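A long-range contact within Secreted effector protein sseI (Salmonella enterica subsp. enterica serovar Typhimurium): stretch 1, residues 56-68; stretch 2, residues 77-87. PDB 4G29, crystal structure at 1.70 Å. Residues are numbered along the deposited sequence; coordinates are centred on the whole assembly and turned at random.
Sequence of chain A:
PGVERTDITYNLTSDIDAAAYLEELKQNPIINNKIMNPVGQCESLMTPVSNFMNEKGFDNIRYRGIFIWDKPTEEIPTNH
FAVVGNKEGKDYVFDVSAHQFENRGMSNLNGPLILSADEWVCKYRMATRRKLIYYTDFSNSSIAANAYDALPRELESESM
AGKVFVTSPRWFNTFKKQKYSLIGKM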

# COMPACT_ATOMS: atom_id res chain seq x y z
N LYS A 56 -6.90 -2.87 -18.10
CA LYS A 56 -5.63 -3.20 -18.68
C LYS A 56 -5.39 -4.70 -18.76
O LYS A 56 -4.36 -5.12 -19.32
N GLY A 57 -6.32 -5.52 -18.23
CA GLY A 57 -6.19 -6.98 -18.27
C GLY A 57 -5.50 -7.63 -17.07
O GLY A 57 -5.08 -8.79 -17.16
N PHE A 58 -5.39 -6.90 -15.94
CA PHE A 58 -4.98 -7.52 -14.68
C PHE A 58 -6.22 -8.24 -14.17
O PHE A 58 -7.34 -7.77 -14.38
N ASP A 59 -6.06 -9.38 -13.52
CA ASP A 59 -7.22 -9.98 -12.84
C ASP A 59 -6.86 -10.39 -11.39
O ASP A 59 -5.79 -10.01 -10.86
N ASN A 60 -7.79 -11.07 -10.73
CA ASN A 60 -7.65 -11.37 -9.31
C ASN A 60 -7.20 -10.10 -8.56
O ASN A 60 -6.22 -10.09 -7.83
N ILE A 61 -8.01 -9.05 -8.71
CA ILE A 61 -7.73 -7.77 -8.10
C ILE A 61 -8.08 -7.85 -6.61
O ILE A 61 -9.13 -8.34 -6.23
N ARG A 62 -7.13 -7.43 -5.77
CA ARG A 62 -7.32 -7.39 -4.35
C ARG A 62 -6.97 -5.99 -3.86
O ARG A 62 -6.15 -5.30 -4.51
N TYR A 63 -7.50 -5.67 -2.68
CA TYR A 63 -7.34 -4.40 -2.02
C TYR A 63 -6.51 -4.66 -0.78
O TYR A 63 -6.90 -5.42 0.06
N ARG A 64 -5.35 -4.01 -0.75
CA ARG A 64 -4.38 -4.22 0.28
C ARG A 64 -4.49 -3.15 1.36
O ARG A 64 -4.18 -1.98 1.11
N GLY A 65 -4.92 -3.56 2.56
CA GLY A 65 -5.00 -2.69 3.73
C GLY A 65 -3.74 -2.85 4.55
O GLY A 65 -3.29 -4.00 4.78
N ILE A 66 -3.12 -1.75 4.92
CA ILE A 66 -1.83 -1.73 5.57
C ILE A 66 -1.85 -0.89 6.88
O ILE A 66 -2.51 0.20 6.95
N PHE A 67 -1.17 -1.39 7.92
CA PHE A 67 -0.86 -0.55 9.06
C PHE A 67 0.66 -0.36 9.19
O PHE A 67 1.45 -1.29 8.92
N ILE A 68 1.02 0.84 9.67
CA ILE A 68 2.39 1.21 9.99
C ILE A 68 2.40 1.69 11.43
O ILE A 68 1.68 2.66 11.78
N PRO A 77 -2.85 3.53 14.69
CA PRO A 77 -1.76 3.34 13.75
C PRO A 77 -1.99 4.10 12.45
O PRO A 77 -3.08 4.56 12.17
N THR A 78 -0.93 4.31 11.70
CA THR A 78 -1.06 4.90 10.37
C THR A 78 -1.56 3.84 9.40
O THR A 78 -1.04 2.71 9.38
N ASN A 79 -2.55 4.19 8.60
CA ASN A 79 -3.06 3.26 7.61
C ASN A 79 -2.62 3.65 6.21
O ASN A 79 -2.14 4.79 5.93
N HIS A 80 -2.73 2.70 5.30
CA HIS A 80 -2.43 2.92 3.91
C HIS A 80 -3.12 1.81 3.10
O HIS A 80 -3.51 0.77 3.64
N PHE A 81 -3.31 2.09 1.83
CA PHE A 81 -4.02 1.18 0.90
C PHE A 81 -3.36 1.13 -0.45
O PHE A 81 -2.96 2.15 -1.02
N ALA A 82 -3.28 -0.07 -1.01
CA ALA A 82 -2.76 -0.24 -2.34
C ALA A 82 -3.67 -1.25 -3.07
O ALA A 82 -4.52 -1.88 -2.43
N VAL A 83 -3.42 -1.47 -4.34
CA VAL A 83 -4.22 -2.45 -5.13
C VAL A 83 -3.28 -3.46 -5.77
O VAL A 83 -2.23 -3.08 -6.29
N VAL A 84 -3.64 -4.73 -5.69
CA VAL A 84 -2.81 -5.83 -6.17
C VAL A 84 -3.56 -6.56 -7.28
O VAL A 84 -4.79 -6.78 -7.21
N GLY A 85 -2.83 -6.97 -8.31
CA GLY A 85 -3.45 -7.75 -9.38
C GLY A 85 -2.46 -8.67 -10.07
O GLY A 85 -1.25 -8.42 -10.08
N ASN A 86 -3.02 -9.73 -10.63
CA ASN A 86 -2.27 -10.73 -11.35
C ASN A 86 -2.15 -10.36 -12.82
O ASN A 86 -3.12 -9.95 -13.45
N LYS A 87 -0.97 -10.57 -13.37
CA LYS A 87 -0.80 -10.47 -14.80
C LYS A 87 0.20 -11.55 -15.19
O LYS A 87 1.36 -11.50 -14.81

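The two stretches pair as antiparallel strands, and the backbone satisfies itself first. At Arg-62/Val-84, Arg-64/Ala-82, Ile-66/His-80 and Ile-68/Thr-78, each residue's N and O both bond across; Arg-62 N to Val-84 O and Val-84 N to Arg-62 O are each 2.8 Å. Asp-59 and Asn-86 pair likewise, but a beta bulge between Asp-59 and Arg-62 shifts the register by one.

The bulge leaves Asn-60 O free of the partner strand, and Arg-62 claims it: NE lies 2.7 Å and NH2 2.9 Å from Asn-60 O, both hydrogen bonds. The chain (chi1 m) thereby folds its guanidinium back, with Val-84 CG1 over one face at 3.9 Å from Arg-62 NH2. Arg-64 (chi1 t, chi2 t) runs straight at first and bends at chi3 (m) on the same face of the sheet, its guanidinium covered by Val-84 CG2, 3.5 Å from Arg-64 NE; NE and NH2 find acceptors elsewhere in the structure. Val-84 (t) suits this place, offering apolar methyls to the flat groups. Farther along, Ile-66 CD1 packs 3.8 Å from His-80 CD2; both His-80 ring nitrogens are satisfied elsewhere.

On the other face, Gly-65 leaves room beside Phe-81 (m), whose CD1 lies 3.7 Å from Gly-65 CA. Phe-67 (m) receives Pro-77 over its ring, CG lying 3.6 Å from the ring centroid, a CH-pi contact. Val-83 CG1 meets Ile-61 CG2 at 3.6 Å.

Near the bulge, Gly-85 gives space that a CB would take from Ile-61 CD1 and Phe-58 CB. Lys-87 lays CD over the Phe-58 ring, 4.0 Å from its centroid, and carries its ammonium on to a weak hydrogen bond, NZ to Lys-56 O at 3.1 Å. One water donates to Gly-57 O (3.0 Å) and Asn-86 O (3.1 Å); another joins Ile-68 O and Thr-78 OG1, each 2.8 Å from the water oxygen.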

# COMPACT_ATOMS: atom_id res chain seq x y z
CB LYS A 56 -4.50 -2.48 -17.96
CG LYS A 56 -4.39 -0.98 -18.17
CD LYS A 56 -4.65 -0.57 -19.62
CE LYS A 56 -4.74 0.91 -19.81
NZ LYS A 56 -5.05 1.33 -21.24
CB PHE A 58 -4.51 -6.48 -13.65
CG PHE A 58 -3.21 -5.84 -13.99
CD1 PHE A 58 -2.03 -6.31 -13.42
CD2 PHE A 58 -3.15 -4.79 -14.86
CE1 PHE A 58 -0.84 -5.76 -13.73
CE2 PHE A 58 -1.95 -4.23 -15.20
CZ PHE A 58 -0.78 -4.70 -14.62
CB ASP A 59 -7.81 -11.12 -13.66
CG ASP A 59 -6.87 -12.23 -13.87
OD1 ASP A 59 -5.84 -12.27 -13.20
OD2 ASP A 59 -7.16 -13.14 -14.71
CB ASN A 60 -6.67 -12.49 -9.03
CG ASN A 60 -6.74 -12.94 -7.58
OD1 ASN A 60 -7.74 -12.71 -6.92
ND2 ASN A 60 -5.67 -13.51 -7.07
CB ILE A 61 -8.52 -6.63 -8.75
CG1 ILE A 61 -8.26 -6.58 -10.27
CG2 ILE A 61 -8.25 -5.31 -8.00
CD1 ILE A 61 -6.99 -6.07 -10.62
CB ARG A 62 -6.42 -8.40 -3.66
CG ARG A 62 -6.83 -9.83 -3.80
CD ARG A 62 -5.60 -10.69 -4.03
NE ARG A 62 -5.07 -10.52 -5.37
CZ ARG A 62 -3.85 -10.87 -5.78
NH1 ARG A 62 -2.95 -11.42 -4.94
NH2 ARG A 62 -3.52 -10.69 -7.05
CB TYR A 63 -8.70 -3.82 -1.70
CG TYR A 63 -9.52 -3.58 -2.95
CD1 TYR A 63 -9.26 -2.48 -3.78
CD2 TYR A 63 -10.47 -4.50 -3.36
CE1 TYR A 63 -10.01 -2.26 -4.92
CE2 TYR A 63 -11.17 -4.33 -4.56
CZ TYR A 63 -10.96 -3.21 -5.31
OH TYR A 63 -11.70 -3.11 -6.46
CB ARG A 64 -2.95 -4.26 -0.32
CG ARG A 64 -1.86 -4.61 0.71
CD ARG A 64 -0.56 -5.06 0.04
NE ARG A 64 -0.74 -6.36 -0.62
CZ ARG A 64 0.22 -7.10 -1.15
NH1 ARG A 64 1.45 -6.63 -1.20
NH2 ARG A 64 -0.03 -8.30 -1.66
CB ILE A 66 -0.75 -1.11 4.60
CG1 ILE A 66 -0.76 -1.83 3.26
CG2 ILE A 66 0.70 -0.95 5.22
CD1 ILE A 66 -0.43 -0.91 2.09
CB PHE A 67 -1.36 -1.10 10.38
CG PHE A 67 -2.86 -0.92 10.63
CD1 PHE A 67 -3.56 0.27 10.27
CD2 PHE A 67 -3.56 -1.89 11.36
CE1 PHE A 67 -4.91 0.43 10.55
CE2 PHE A 67 -4.96 -1.74 11.60
CZ PHE A 67 -5.59 -0.54 11.23
CB ILE A 68 2.91 2.33 9.06
CG1 ILE A 68 2.90 1.87 7.60
CG2 ILE A 68 4.33 2.74 9.51
CD1 ILE A 68 2.80 3.01 6.56
CB PRO A 77 -1.86 1.84 13.43
CG PRO A 77 -3.33 1.52 13.55
CD PRO A 77 -3.66 2.31 14.83
CB THR A 78 0.24 5.45 9.95
OG1 THR A 78 0.62 6.48 10.87
CG2 THR A 78 0.17 5.98 8.48
CB ASN A 79 -4.56 2.99 7.77
CG ASN A 79 -5.43 4.18 7.40
OD1 ASN A 79 -4.88 5.24 7.04
ND2 ASN A 79 -6.77 4.03 7.45
CB HIS A 80 -0.92 2.89 3.65
CG HIS A 80 -0.52 3.38 2.29
ND1 HIS A 80 -0.82 4.64 1.83
CD2 HIS A 80 0.15 2.77 1.28
CE1 HIS A 80 -0.35 4.78 0.61
NE2 HIS A 80 0.23 3.65 0.24
CB PHE A 81 -5.50 1.56 0.76
CG PHE A 81 -6.24 1.54 2.07
CD1 PHE A 81 -6.76 0.37 2.55
CD2 PHE A 81 -6.39 2.69 2.79
CE1 PHE A 81 -7.38 0.34 3.74
CE2 PHE A 81 -7.04 2.63 4.01
CZ PHE A 81 -7.51 1.48 4.47
CB ALA A 82 -1.29 -0.75 -2.32
CB VAL A 83 -5.14 -1.74 -6.16
CG1 VAL A 83 -6.09 -2.71 -6.82
CG2 VAL A 83 -5.94 -0.56 -5.52
CB VAL A 84 -2.57 -6.86 -5.05
CG1 VAL A 84 -1.46 -7.82 -5.44
CG2 VAL A 84 -2.35 -6.20 -3.72
CB ASN A 86 -2.98 -12.08 -11.27
CG ASN A 86 -2.40 -13.12 -12.27
OD1 ASN A 86 -3.04 -13.48 -13.27
ND2 ASN A 86 -1.20 -13.57 -11.99
CB LYS A 87 -0.28 -9.08 -15.15
CG LYS A 87 -0.07 -8.82 -16.62
CD LYS A 87 -1.11 -7.89 -17.22
CE LYS A 87 -0.79 -7.71 -18.71
NZ LYS A 87 -1.87 -7.02 -19.41
O HOH W 1 -4.42 -11.44 -15.86
O HOH W 2 2.24 5.18 12.82